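Local atomic coordinates of putative hydrogenase (Pyrococcus furiosus, PDB entry 3LYU), a protein that probably acts as an oxidoreductase carrying a [2Fe-2S] cluster and FAD, of which this is one alpha/beta domain. Residues R100-L103 with E104-W108. Sequence-based numbering, arbitrary orientation.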
loop_
_atom_site.group_PDB
_atom_site.type_symbol
_atom_site.label_atom_id
_atom_site.label_comp_id
_atom_site.label_asym_id
_atom_site.label_seq_id
_atom_site.Cartn_x
_atom_site.Cartn_y
_atom_site.Cartn_z
ATOM N N ARG B 100 26.980 13.134 -3.989
ATOM C CA ARG B 100 27.092 14.401 -4.687
ATOM C C ARG B 100 28.193 14.253 -5.734
ATOM O O ARG B 100 28.056 14.685 -6.872
ATOM C CB ARG B 100 27.482 15.491 -3.691
ATOM C CG ARG B 100 27.908 16.806 -4.319
ATOM C CD ARG B 100 26.704 17.577 -4.804
ATOM N NE ARG B 100 25.894 18.064 -3.692
ATOM C CZ ARG B 100 24.709 18.647 -3.837
ATOM N NH1 ARG B 100 24.185 18.815 -5.047
ATOM N NH2 ARG B 100 24.052 19.073 -2.769
ATOM N N GLU B 101 29.287 13.628 -5.325
ATOM C CA GLU B 101 30.438 13.406 -6.183
ATOM C C GLU B 101 30.181 12.436 -7.340
ATOM O O GLU B 101 30.746 12.588 -8.423
ATOM C CB GLU B 101 31.599 12.898 -5.328
ATOM C CG GLU B 101 32.686 12.173 -6.101
ATOM C CD GLU B 101 33.733 11.559 -5.186
ATOM O OE1 GLU B 101 34.523 10.711 -5.657
ATOM O OE2 GLU B 101 33.766 11.931 -3.992
ATOM N N LEU B 102 29.339 11.435 -7.108
ATOM C CA LEU B 102 29.028 10.450 -8.132
ATOM C C LEU B 102 27.963 10.913 -9.110
ATOM O O LEU B 102 27.887 10.418 -10.228
ATOM C CB LEU B 102 28.571 9.151 -7.483
ATOM C CG LEU B 102 29.645 8.260 -6.865
ATOM C CD1 LEU B 102 28.957 7.151 -6.083
ATOM C CD2 LEU B 102 30.540 7.684 -7.956
ATOM N N LEU B 103 27.127 11.847 -8.680
ATOM C CA LEU B 103 26.074 12.371 -9.535
ATOM C C LEU B 103 26.604 13.551 -10.333
ATOM O O LEU B 103 26.169 13.800 -11.460
ATOM C CB LEU B 103 24.878 12.818 -8.692
ATOM C CG LEU B 103 23.869 11.747 -8.285
ATOM C CD1 LEU B 103 24.588 10.540 -7.723
ATOM C CD2 LEU B 103 22.906 12.336 -7.274
ATOM N N GLU B 104 27.545 14.274 -9.731
ATOM C CA GLU B 104 28.167 15.434 -10.363
ATOM C C GLU B 104 29.207 14.910 -11.340
ATOM O O GLU B 104 29.628 15.613 -12.259
ATOM C CB GLU B 104 28.828 16.323 -9.306
ATOM C CG GLU B 104 28.913 17.791 -9.688
ATOM C CD GLU B 104 29.239 18.685 -8.496
ATOM O OE1 GLU B 104 28.511 18.629 -7.480
ATOM O OE2 GLU B 104 30.224 19.451 -8.575
ATOM N N SER B 105 29.616 13.662 -11.120
ATOM C CA SER B 105 30.576 12.998 -11.987
ATOM C C SER B 105 29.766 12.368 -13.124
ATOM O O SER B 105 29.281 13.069 -14.013
ATOM C CB SER B 105 31.350 11.918 -11.214
ATOM O OG SER B 105 32.319 11.286 -12.034
ATOM N N GLU B 106 29.601 11.052 -13.079
ATOM C CA GLU B 106 28.847 10.332 -14.101
ATOM C C GLU B 106 27.334 10.581 -14.031
ATOM O O GLU B 106 26.850 11.310 -13.158
ATOM C CB GLU B 106 29.150 8.840 -13.975
ATOM C CG GLU B 106 29.265 8.387 -12.527
ATOM C CD GLU B 106 30.364 7.363 -12.317
ATOM O OE1 GLU B 106 30.272 6.260 -12.895
ATOM O OE2 GLU B 106 31.321 7.661 -11.574
ATOM N N ASP B 107 26.595 9.987 -14.967
ATOM C CA ASP B 107 25.144 10.145 -15.008
ATOM C C ASP B 107 24.470 8.825 -14.684
ATOM O O ASP B 107 24.938 7.763 -15.085
ATOM C CB ASP B 107 24.698 10.644 -16.380
ATOM C CG ASP B 107 25.356 11.950 -16.753
ATOM O OD1 ASP B 107 25.249 12.913 -15.964
ATOM O OD2 ASP B 107 25.985 12.016 -17.829
ATOM N N TRP B 108 23.361 8.899 -13.958
ATOM C CA TRP B 108 22.648 7.700 -13.549
ATOM C C TRP B 108 21.203 7.716 -13.989
ATOM O O TRP B 108 20.631 8.774 -14.237
ATOM C CB TRP B 108 22.713 7.560 -12.026
ATOM C CG TRP B 108 24.102 7.669 -11.495
ATOM C CD1 TRP B 108 24.837 8.810 -11.338
ATOM C CD2 TRP B 108 24.958 6.588 -11.134
ATOM N NE1 TRP B 108 26.100 8.504 -10.905
ATOM C CE2 TRP B 108 26.202 7.145 -10.774
ATOM C CE3 TRP B 108 24.794 5.195 -11.081
ATOM C CZ2 TRP B 108 27.280 6.362 -10.370
ATOM C CZ3 TRP B 108 25.866 4.415 -10.680
ATOM C CH2 TRP B 108 27.097 5.003 -10.330
#
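The indole of Trp108 turns its NE1 edge to the backbone of Leu102 and packs against the side chains of Leu102 and Leu103 in the last turn of helix 84-104. Its NE1 donates to Leu102 O at 2.7 Å, nearly straight at 171°; the oxygen lies at the ring's edge in the indole plane, whereas the N-H arrives well above the plane of the carbonyl. Beside this bond Leu102 CB meets Trp108 CZ2 at 4.2 Å, and Leu103, crossing the indole at about a right angle, brings CD1 to within 4.0 Å of Trp108 CD1. Trp108 also makes a cation-pi contact with Lys20. Putting a phenylalanine here would probably leave Leu102 O, at the helix end, without its indole donor and the loop less firmly tied. With CG between its backbone N and carbonyl carbon (chi1 39°) and a bend at chi2, Glu106 lies alongside Leu102, OE2 3.7 Å from Leu102 CD2; OE1 forms salt bridges with Lys20 and Arg70. Within that same turn, Glu104 N bonds to Arg100 O at 2.9 Å, and Glu104 OE1 sits 3.4 Å from Arg100 CD, against the arginine's aliphatic part. Leu103 also packs on helix 117-130. The arrangement is a helix C-terminus tied by a side-chain donor from the following loop, at the connection leading into strand 110-114 of the parallel sheet of this alpha/beta domain.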